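Local atomic coordinates of putative lipoprotein (Bacteroides fragilis, PDB entry 3QNK), a protein that probably binds glycans at the bacterial outer membrane as a SusD-like lipoprotein, although its ligand has not been established. Residues 92-95 and 96-99; 106-109 and 110-114; 260-263 and 264-268; 415-418 and 419-422; 445-448 and 449-452. All coordinates share one frame; numbering follows the deposited sequence.

Contact 1. Residues 92-95 and 96-99; sequences ERIG and TSTI
The backbone from R93 to S97 keeps turning at the end region of helix 76-93. I94 and G95 stay near helical torsions, but the N-H of S97 reaches back only three residues. Its N donates to I94 O at 3.0 Å, with an angle of 148° at the hydrogen. The chain straightens at S97, where psi rises to 141°. The second bond of the turn comes from a side chain. T96 OG1 donates to R93 O at 2.8 Å, tilted out of the carbonyl plane. The hydroxyl lies between the backbone N and the carbonyl carbon of its own residue (chi1 54°), which folds it back toward R93 O. The R93 side chain bends at chi2 and chi3, and its NH2 comes within 3.9 Å of T96 OG1. This is the link between two helices of the alpha-alpha superhelix that follow each other in the chain, 76-93 and 101-126. K104, on the second helix, donates to S97 O and, more weakly, to I94 O and G95 O. I94 CD1 packs against S97 CB at 3.8 Å, and I94 also touches V20 of helix 17-29. S97 OG bonds to W14 O and also receives a weak bond from I99 N at 3.3 Å. The R93 side chain rests against D6 and W14.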
# COMPACT_ATOMS: atom_id res chain seq x y z
N GLU B 92 -10.93 0.60 22.05
CA GLU B 92 -11.35 1.91 22.54
C GLU B 92 -12.86 2.07 22.59
O GLU B 92 -13.38 2.67 23.54
CB GLU B 92 -10.78 3.04 21.65
CG GLU B 92 -9.30 3.34 21.83
CD GLU B 92 -8.70 4.43 20.96
OE1 GLU B 92 -9.35 4.87 19.99
OE2 GLU B 92 -7.55 4.84 21.26
N ARG B 93 -13.57 1.58 21.57
CA ARG B 93 -15.01 1.83 21.43
C ARG B 93 -15.93 0.69 21.91
O ARG B 93 -17.13 0.94 22.07
CB ARG B 93 -15.34 2.16 19.96
CG ARG B 93 -14.53 3.33 19.36
CD ARG B 93 -15.40 4.49 18.96
NE ARG B 93 -16.12 5.02 20.11
CZ ARG B 93 -17.30 5.63 20.06
NH1 ARG B 93 -17.92 5.81 18.90
NH2 ARG B 93 -17.88 6.06 21.18
N ILE B 94 -15.38 -0.53 22.17
CA ILE B 94 -16.20 -1.68 22.59
C ILE B 94 -16.80 -1.51 24.01
O ILE B 94 -17.89 -2.02 24.25
CB ILE B 94 -15.46 -3.05 22.42
CG1 ILE B 94 -16.43 -4.25 22.37
CG2 ILE B 94 -14.34 -3.28 23.43
CD1 ILE B 94 -17.47 -4.28 21.21
N GLY B 95 -16.12 -0.78 24.90
CA GLY B 95 -16.62 -0.54 26.26
C GLY B 95 -17.98 0.12 26.36
O GLY B 95 -18.81 -0.25 27.20
N THR B 96 -18.24 1.07 25.46
CA THR B 96 -19.49 1.83 25.33
C THR B 96 -20.57 1.03 24.56
O THR B 96 -21.72 1.49 24.50
CB THR B 96 -19.21 3.17 24.63
OG1 THR B 96 -18.54 2.94 23.37
CG2 THR B 96 -18.41 4.14 25.50
N SER B 97 -20.21 -0.14 23.96
CA SER B 97 -21.12 -0.98 23.18
C SER B 97 -22.26 -1.54 24.05
O SER B 97 -22.04 -1.91 25.22
CB SER B 97 -20.36 -2.12 22.49
OG SER B 97 -21.25 -3.05 21.89
N THR B 98 -23.47 -1.59 23.48
CA THR B 98 -24.66 -2.06 24.19
C THR B 98 -24.91 -3.57 23.99
O THR B 98 -25.89 -4.10 24.52
CB THR B 98 -25.89 -1.21 23.83
OG1 THR B 98 -26.90 -1.46 24.79
CG2 THR B 98 -26.44 -1.50 22.43
N ILE B 99 -24.00 -4.26 23.27
CA ILE B 99 -24.05 -5.70 22.98
C ILE B 99 -23.94 -6.51 24.28
O ILE B 99 -23.32 -6.05 25.25
CB ILE B 99 -22.92 -6.04 21.97
CG1 ILE B 99 -23.24 -5.43 20.61
CG2 ILE B 99 -22.62 -7.56 21.86
CD1 ILE B 99 -22.14 -5.41 19.74

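Contact 2. Residues 106-109 and 110-114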
# COMPACT_ATOMS: atom_id res chain seq x y z
N ARG B 106 -16.42 -12.56 23.97
CA ARG B 106 -15.95 -13.47 22.93
C ARG B 106 -15.35 -12.64 21.76
O ARG B 106 -14.22 -12.92 21.36
CB ARG B 106 -17.10 -14.42 22.48
CG ARG B 106 -16.86 -15.25 21.19
CD ARG B 106 -17.59 -14.59 20.02
NE ARG B 106 -18.42 -15.48 19.21
CZ ARG B 106 -19.65 -15.88 19.53
NH1 ARG B 106 -20.19 -15.53 20.69
NH2 ARG B 106 -20.34 -16.65 18.70
N LEU B 107 -16.06 -11.59 21.27
CA LEU B 107 -15.56 -10.72 20.19
C LEU B 107 -14.26 -10.05 20.58
O LEU B 107 -13.32 -10.04 19.78
CB LEU B 107 -16.57 -9.65 19.76
CG LEU B 107 -17.87 -10.12 19.11
CD1 LEU B 107 -18.84 -8.95 18.94
CD2 LEU B 107 -17.62 -10.81 17.77
N THR B 108 -14.17 -9.52 21.83
CA THR B 108 -12.95 -8.87 22.34
C THR B 108 -11.77 -9.87 22.29
O THR B 108 -10.68 -9.48 21.90
CB THR B 108 -13.17 -8.29 23.74
OG1 THR B 108 -14.33 -7.46 23.69
CG2 THR B 108 -12.00 -7.47 24.23
N GLY B 109 -12.03 -11.13 22.63
CA GLY B 109 -11.05 -12.21 22.59
C GLY B 109 -10.51 -12.42 21.19
O GLY B 109 -9.30 -12.57 21.03
N GLU B 110 -11.38 -12.34 20.17
CA GLU B 110 -11.02 -12.50 18.76
C GLU B 110 -10.11 -11.37 18.32
O GLU B 110 -9.13 -11.63 17.62
CB GLU B 110 -12.27 -12.56 17.87
CG GLU B 110 -13.33 -13.57 18.30
CD GLU B 110 -14.40 -13.88 17.27
OE1 GLU B 110 -14.03 -14.27 16.14
OE2 GLU B 110 -15.60 -13.80 17.60
N VAL B 111 -10.37 -10.14 18.78
CA VAL B 111 -9.55 -8.97 18.46
C VAL B 111 -8.19 -9.07 19.17
O VAL B 111 -7.17 -8.68 18.57
CB VAL B 111 -10.29 -7.64 18.75
CG1 VAL B 111 -9.49 -6.45 18.25
CG2 VAL B 111 -11.67 -7.65 18.10
N HIS B 112 -8.15 -9.65 20.41
CA HIS B 112 -6.88 -9.88 21.13
C HIS B 112 -6.00 -10.82 20.33
O HIS B 112 -4.80 -10.57 20.19
CB HIS B 112 -7.10 -10.44 22.54
CG HIS B 112 -7.42 -9.38 23.55
ND1 HIS B 112 -6.46 -8.46 23.96
CD2 HIS B 112 -8.59 -9.10 24.16
CE1 HIS B 112 -7.08 -7.65 24.81
NE2 HIS B 112 -8.37 -8.00 24.96
N PHE B 113 -6.61 -11.91 19.80
CA PHE B 113 -5.94 -12.93 18.99
C PHE B 113 -5.39 -12.30 17.72
O PHE B 113 -4.25 -12.57 17.37
CB PHE B 113 -6.89 -14.10 18.65
CG PHE B 113 -6.31 -15.11 17.69
CD1 PHE B 113 -5.41 -16.07 18.14
CD2 PHE B 113 -6.61 -15.06 16.34
CE1 PHE B 113 -4.85 -16.99 17.25
CE2 PHE B 113 -6.07 -15.99 15.45
CZ PHE B 113 -5.18 -16.94 15.91
N LEU B 114 -6.22 -11.47 17.04
CA LEU B 114 -5.84 -10.81 15.79
C LEU B 114 -4.74 -9.78 16.02
O LEU B 114 -3.78 -9.79 15.27
CB LEU B 114 -7.05 -10.19 15.08
CG LEU B 114 -8.00 -11.22 14.43
CD1 LEU B 114 -9.28 -10.57 13.99
CD2 LEU B 114 -7.37 -11.92 13.23
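R106 and E110 stand one helical turn apart, and their side chains run alongside each other. R106 sends CG anti to its own N (chi1 168°) and then bends at chi2 and chi3. Its CD comes to 3.2 Å from E110 OE2. The ion pair itself is long, with R106 NE 3.7 Å from E110 OE2. The carboxylate oxygen sits at the edge of the guanidinium, near its plane, and the two flat groups are 24° apart. R106 has a further salt bridge to E103, and E110 OE1 is bonded to the hydroxyl of Y28. The E110 chain runs extended beyond CG, and E110 OE2 also touches L107 CD2 at 3.6 Å.

T108 and H112 form the next pair, also side by side. T108 CG2 faces H112 NE2 at 3.7 Å. The T108 hydroxyl is turned back along the helix to K104 O (chi1 -53°). The imidazole has G109 CA at its edge, and its ND1 bonds to D159.

The backbone is regular alpha-helix. H112 N donates to T108 O at 2.9 Å, and F113 N to G109 O at 3.0 Å.

The segment lies in helix 101-126, buried among its neighbours. T108 and V111 pack on F90 and F91 of helix 76-93. L107, V111 and L114 meet helix 17-29. H112 and F113 touch helix 149-166, and F113 also meets F240 of strand 238-244 edge-to-face.

Contact 3. Residues 260-263 and 264-268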
# COMPACT_ATOMS: atom_id res chain seq x y z
N THR B 260 4.14 -24.54 -14.91
CA THR B 260 3.80 -23.72 -16.07
C THR B 260 3.51 -24.54 -17.33
O THR B 260 2.41 -24.45 -17.87
CB THR B 260 4.87 -22.67 -16.34
OG1 THR B 260 5.01 -21.92 -15.14
CG2 THR B 260 4.48 -21.72 -17.46
N TYR B 261 4.45 -25.37 -17.77
CA TYR B 261 4.33 -26.10 -19.03
C TYR B 261 3.76 -27.48 -18.86
O TYR B 261 4.45 -28.50 -18.85
CB TYR B 261 5.67 -26.10 -19.76
CG TYR B 261 6.12 -24.68 -20.00
CD1 TYR B 261 5.52 -23.90 -20.98
CD2 TYR B 261 7.04 -24.07 -19.14
CE1 TYR B 261 5.89 -22.57 -21.18
CE2 TYR B 261 7.41 -22.74 -19.32
CZ TYR B 261 6.84 -21.99 -20.34
OH TYR B 261 7.21 -20.69 -20.54
N ILE B 262 2.44 -27.47 -18.81
CA ILE B 262 1.50 -28.58 -18.63
C ILE B 262 0.51 -28.41 -19.81
O ILE B 262 -0.57 -29.00 -19.84
CB ILE B 262 0.97 -28.35 -17.15
CG1 ILE B 262 1.72 -29.18 -16.11
CG2 ILE B 262 -0.51 -28.21 -16.84
CD1 ILE B 262 2.18 -30.63 -16.53
N ASN B 263 0.96 -27.64 -20.83
CA ASN B 263 0.24 -27.21 -22.03
C ASN B 263 0.20 -28.25 -23.18
O ASN B 263 -0.14 -27.90 -24.30
CB ASN B 263 0.78 -25.86 -22.54
CG ASN B 263 2.25 -25.76 -22.83
OD1 ASN B 263 3.09 -26.51 -22.33
ND2 ASN B 263 2.61 -24.76 -23.63
N ASP B 264 0.51 -29.51 -22.89
CA ASP B 264 0.35 -30.63 -23.82
C ASP B 264 -1.12 -31.12 -23.70
O ASP B 264 -1.71 -31.54 -24.69
CB ASP B 264 1.36 -31.77 -23.51
CG ASP B 264 1.31 -32.32 -22.09
OD1 ASP B 264 1.36 -31.51 -21.12
OD2 ASP B 264 1.29 -33.58 -21.94
N LYS B 265 -1.69 -31.03 -22.49
CA LYS B 265 -3.06 -31.40 -22.11
C LYS B 265 -3.85 -30.18 -21.58
O LYS B 265 -5.06 -30.07 -21.85
CB LYS B 265 -2.99 -32.49 -21.02
CG LYS B 265 -4.33 -33.14 -20.69
CD LYS B 265 -4.17 -34.39 -19.86
CE LYS B 265 -4.29 -35.66 -20.67
NZ LYS B 265 -4.62 -36.83 -19.82
N TYR B 266 -3.19 -29.26 -20.84
CA TYR B 266 -3.90 -28.15 -20.22
C TYR B 266 -3.48 -26.78 -20.75
O TYR B 266 -4.06 -26.35 -21.73
CB TYR B 266 -3.78 -28.26 -18.70
CG TYR B 266 -4.57 -29.44 -18.18
CD1 TYR B 266 -5.95 -29.48 -18.29
CD2 TYR B 266 -3.92 -30.56 -17.66
CE1 TYR B 266 -6.69 -30.57 -17.84
CE2 TYR B 266 -4.65 -31.67 -17.22
CZ TYR B 266 -6.04 -31.67 -17.32
OH TYR B 266 -6.78 -32.73 -16.87
N GLY B 267 -2.56 -26.09 -20.10
CA GLY B 267 -2.14 -24.76 -20.52
C GLY B 267 -0.91 -24.26 -19.81
O GLY B 267 -0.30 -24.99 -19.03
N ASP B 268 -0.57 -22.98 -20.05
CA ASP B 268 0.60 -22.33 -19.46
C ASP B 268 0.21 -21.13 -18.57
O ASP B 268 1.01 -20.20 -18.36
CB ASP B 268 1.58 -21.90 -20.57
CG ASP B 268 1.00 -21.10 -21.72
OD1 ASP B 268 -0.05 -20.42 -21.52
OD2 ASP B 268 1.60 -21.12 -22.81
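The one hydrogen bond between 260-263 and 264-268 runs from Y266 N to I262 O, at 2.8 Å with 154° at the hydrogen. It closes a single turn through N263, D264 and K265. An inverse gamma turn centred on Y261 precedes it, with a weak bond from I262 N to T260 O. A CA-H...O contact joins the two ends of the loop: D268 CA lies 3.2 Å from T260 O.

Apolar packing follows the same turn. I262 CG2 rests on Y266 CB at 3.8 Å, and the two side chains run alongside each other. K265 CG lies over one face of the Y266 ring near its rim, and T260 CG2 does the same on the Y261 ring.

Polar side chains meet loosely. N263 ND2 is 3.9 Å from D268 OD2, and the amide and carboxylate planes are 41° apart. N263 OD1 lies at the edge of the Y261 ring, in its plane.

The stronger polar bonds lead away to backbone carbonyls of other loops and strand 339-340. Y266 OH bonds to those of D335 and G337, Y261 OH to G352, and K265 NZ to K336 and A338. Bonding within the loop is sparse, which is consistent with its shape resting partly on those neighbours.

Contact 4. Residues 415-418 and 419-422; sequences VNMI and RQRV
The N416 amide and the R419 guanidinium cross at a large angle, their planes 61° apart. The touch is made by the arginine's methylene chain: CD of R419 lies 3.5 Å from OD1 of N416. The same OD1 accepts the N-H of L427. The R419 chain bends at chi3, and its charged end goes to E285 and E442. The Q420 chain runs back past N416 O, which is 3.2 Å from CG of Q420.

The backbone bonds are uneven. Q420 N donates to N416 O at 2.8 Å. R421 N to M417 O is 3.2 Å with only 137° at the hydrogen, while R419 N to V415 O is weak. R421 places CG between its backbone N and carbonyl carbon (chi1 89°), so that CG lies 3.5 Å from I418 O. V422 CG2 touches the same carbonyl oxygen at 3.7 Å.

The contact lies toward the C-terminal end of helix 408-420. M417, a selenomethionine, and I418 pack on Y395 of helix 391-405, as V415 does on L396. V415 and I418 also face E442 of helix 432-446. R421 forms a salt bridge to E237, just before strand 238-244, and I418 and V422 reach R318 of helix 317-322.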
# COMPACT_ATOMS: atom_id res chain seq x y z
N VAL B 415 8.27 -35.87 18.95
CA VAL B 415 8.66 -35.83 17.54
C VAL B 415 8.27 -37.16 16.83
O VAL B 415 7.93 -37.14 15.65
CB VAL B 415 10.17 -35.47 17.35
CG1 VAL B 415 11.11 -36.57 17.85
CG2 VAL B 415 10.49 -35.11 15.90
N ASN B 416 8.27 -38.28 17.57
CA ASN B 416 7.93 -39.58 16.99
C ASN B 416 6.42 -39.67 16.68
O ASN B 416 6.04 -40.50 15.88
CB ASN B 416 8.40 -40.73 17.88
CG ASN B 416 9.90 -40.98 17.76
OD1 ASN B 416 10.53 -40.61 16.77
ND2 ASN B 416 10.51 -41.58 18.78
N MSE B 417 5.60 -38.75 17.20
CA MSE B 417 4.18 -38.69 16.84
C MSE B 417 4.04 -38.26 15.37
O MSE B 417 3.22 -38.81 14.64
CB MSE B 417 3.44 -37.70 17.75
CG MSE B 417 3.26 -38.23 19.14
SE MSE B 417 2.01 -39.72 19.21
CE MSE B 417 0.39 -38.90 18.46
N ILE B 418 4.88 -37.31 14.95
CA ILE B 418 4.93 -36.75 13.60
C ILE B 418 5.44 -37.82 12.59
O ILE B 418 4.89 -37.94 11.48
CB ILE B 418 5.78 -35.46 13.60
CG1 ILE B 418 5.13 -34.37 14.49
CG2 ILE B 418 6.09 -34.94 12.20
CD1 ILE B 418 3.64 -34.12 14.30
N ARG B 419 6.44 -38.61 13.01
CA ARG B 419 7.00 -39.69 12.20
C ARG B 419 6.02 -40.87 12.12
O ARG B 419 5.86 -41.46 11.06
CB ARG B 419 8.34 -40.19 12.77
CG ARG B 419 9.30 -39.12 13.20
CD ARG B 419 10.65 -39.77 13.39
NE ARG B 419 11.45 -39.52 12.20
CZ ARG B 419 12.04 -40.44 11.47
NH1 ARG B 419 12.00 -41.71 11.84
NH2 ARG B 419 12.70 -40.11 10.39
N GLN B 420 5.38 -41.21 13.24
CA GLN B 420 4.40 -42.30 13.25
C GLN B 420 3.28 -42.03 12.27
O GLN B 420 2.83 -42.97 11.61
CB GLN B 420 3.81 -42.54 14.66
CG GLN B 420 4.68 -43.38 15.60
CD GLN B 420 4.23 -43.32 17.07
OE1 GLN B 420 5.05 -43.09 18.01
NE2 GLN B 420 2.92 -43.55 17.29
N ARG B 421 2.88 -40.74 12.10
CA ARG B 421 1.72 -40.49 11.25
C ARG B 421 2.01 -40.60 9.76
O ARG B 421 1.05 -40.60 8.99
CB ARG B 421 0.94 -39.21 11.63
CG ARG B 421 1.39 -37.98 10.99
CD ARG B 421 0.62 -37.50 9.78
NE ARG B 421 0.97 -36.09 9.72
CZ ARG B 421 0.10 -35.12 9.96
NH1 ARG B 421 -1.20 -35.39 10.06
NH2 ARG B 421 0.51 -33.87 10.05
N VAL B 422 3.29 -40.79 9.35
CA VAL B 422 3.69 -40.98 7.95
C VAL B 422 4.42 -42.34 7.77
O VAL B 422 5.18 -42.54 6.80
CB VAL B 422 4.52 -39.79 7.39
CG1 VAL B 422 3.64 -38.55 7.27
CG2 VAL B 422 5.77 -39.52 8.23

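Contact 5. Residues 445-448 and 449-452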
# COMPACT_ATOMS: atom_id res chain seq x y z
N ILE B 445 10.86 -30.82 7.18
CA ILE B 445 10.08 -31.65 6.28
C ILE B 445 8.58 -31.48 6.54
O ILE B 445 7.78 -31.37 5.60
CB ILE B 445 10.52 -33.12 6.43
CG1 ILE B 445 12.00 -33.32 6.05
CG2 ILE B 445 9.61 -34.09 5.66
CD1 ILE B 445 12.40 -32.96 4.56
N GLU B 446 8.21 -31.43 7.82
CA GLU B 446 6.82 -31.29 8.20
C GLU B 446 6.22 -29.99 7.71
O GLU B 446 5.09 -29.97 7.19
CB GLU B 446 6.65 -31.37 9.72
CG GLU B 446 5.19 -31.57 10.17
CD GLU B 446 4.52 -32.82 9.62
OE1 GLU B 446 5.22 -33.76 9.21
OE2 GLU B 446 3.27 -32.83 9.55
N PHE B 447 6.97 -28.91 7.91
CA PHE B 447 6.45 -27.58 7.62
C PHE B 447 7.03 -26.95 6.35
O PHE B 447 6.89 -25.73 6.19
CB PHE B 447 6.61 -26.67 8.86
CG PHE B 447 5.59 -27.11 9.89
CD1 PHE B 447 4.24 -26.85 9.70
CD2 PHE B 447 5.97 -27.87 10.99
CE1 PHE B 447 3.28 -27.33 10.59
CE2 PHE B 447 5.02 -28.33 11.90
CZ PHE B 447 3.68 -28.08 11.68
N ALA B 448 7.53 -27.77 5.40
CA ALA B 448 8.05 -27.24 4.14
C ALA B 448 6.92 -26.53 3.38
O ALA B 448 5.80 -27.03 3.35
CB ALA B 448 8.65 -28.36 3.30
N PHE B 449 7.18 -25.33 2.85
CA PHE B 449 6.25 -24.51 2.04
C PHE B 449 5.09 -23.99 2.85
O PHE B 449 4.06 -23.61 2.29
CB PHE B 449 5.76 -25.23 0.76
CG PHE B 449 6.95 -25.78 0.03
CD1 PHE B 449 7.95 -24.93 -0.45
CD2 PHE B 449 7.18 -27.16 -0.03
CE1 PHE B 449 9.11 -25.44 -1.04
CE2 PHE B 449 8.35 -27.67 -0.58
CZ PHE B 449 9.30 -26.80 -1.11
N GLU B 450 5.29 -23.90 4.17
CA GLU B 450 4.26 -23.38 5.07
C GLU B 450 4.74 -22.12 5.76
O GLU B 450 4.29 -21.83 6.86
CB GLU B 450 3.82 -24.43 6.08
CG GLU B 450 2.87 -25.43 5.46
CD GLU B 450 2.38 -26.44 6.48
OE1 GLU B 450 1.32 -26.21 7.10
OE2 GLU B 450 3.12 -27.42 6.70
N GLU B 451 5.63 -21.37 5.10
CA GLU B 451 6.17 -20.07 5.54
C GLU B 451 6.85 -20.14 6.92
O GLU B 451 6.74 -19.19 7.71
CB GLU B 451 5.07 -18.98 5.52
CG GLU B 451 5.58 -17.64 5.00
CD GLU B 451 4.66 -16.43 5.03
OE1 GLU B 451 3.44 -16.58 4.72
OE2 GLU B 451 5.18 -15.32 5.29
N GLN B 452 7.62 -21.22 7.21
CA GLN B 452 8.30 -21.32 8.51
C GLN B 452 9.81 -21.39 8.41
O GLN B 452 10.49 -20.89 9.28
CB GLN B 452 7.80 -22.55 9.27
CG GLN B 452 6.45 -22.39 9.95
CD GLN B 452 6.46 -23.00 11.32
OE1 GLN B 452 7.37 -22.79 12.16
NE2 GLN B 452 5.38 -23.69 11.60
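A type II beta turn from F447 to E450 ends helix 432-446 and leads toward helix 453-460. E450 N donates to F447 O at 3.2 Å, from above the carbonyl plane and with 137° at the hydrogen. F449 takes the third position with positive phi (68°), as this turn type requires.

The F447 ring meets two polar side chains. Q452 NE2 lies over one face, 3.8 Å from CG and offset toward the rim. The amide is tilted 34° to the ring, and the two side chains run side by side. The E450 carboxylate approaches the ring obliquely, with OE2 3.3 Å from F447 CD1. The E450 chain is extended beyond CG, which carries the acid back past the ring. There OE2 forms a salt bridge with R390. Q452 OE1 bonds to R443, which fixes the other end of that amide. A448 CB packs against F449 CD2 at 3.8 Å.

The whole turn is buried. F447 and Q452 pack on E393 of helix 391-405. A448 and F449 touch N322 of helix 317-322, and F449 also meets L280 of helix 278-283. The backbone of F449 bonds to E40 and W364.

Two pairs of contacts touch. Contact 1 spans the end region of helix 76-93 and the loop after it; contact 2 lies on the next helix, 101-126. Their centres are 14 Å apart, and I94 CG1 packs 4.1 Å from T108 OG1. Contacts 4 and 5 have centres 16 Å apart and are joined by a salt bridge, R421 NH2 to E446 OE2 at 3.0 Å. I418 CG2 also packs on E446 OE1 at 3.3 Å. R390 pairs with E446 and E450, so this charge network reaches into the turn of contact 5. Contact 3 stands apart. Contact 5 is near the middle of the chain, its centre about 27 Å from those of contacts 2 and 3.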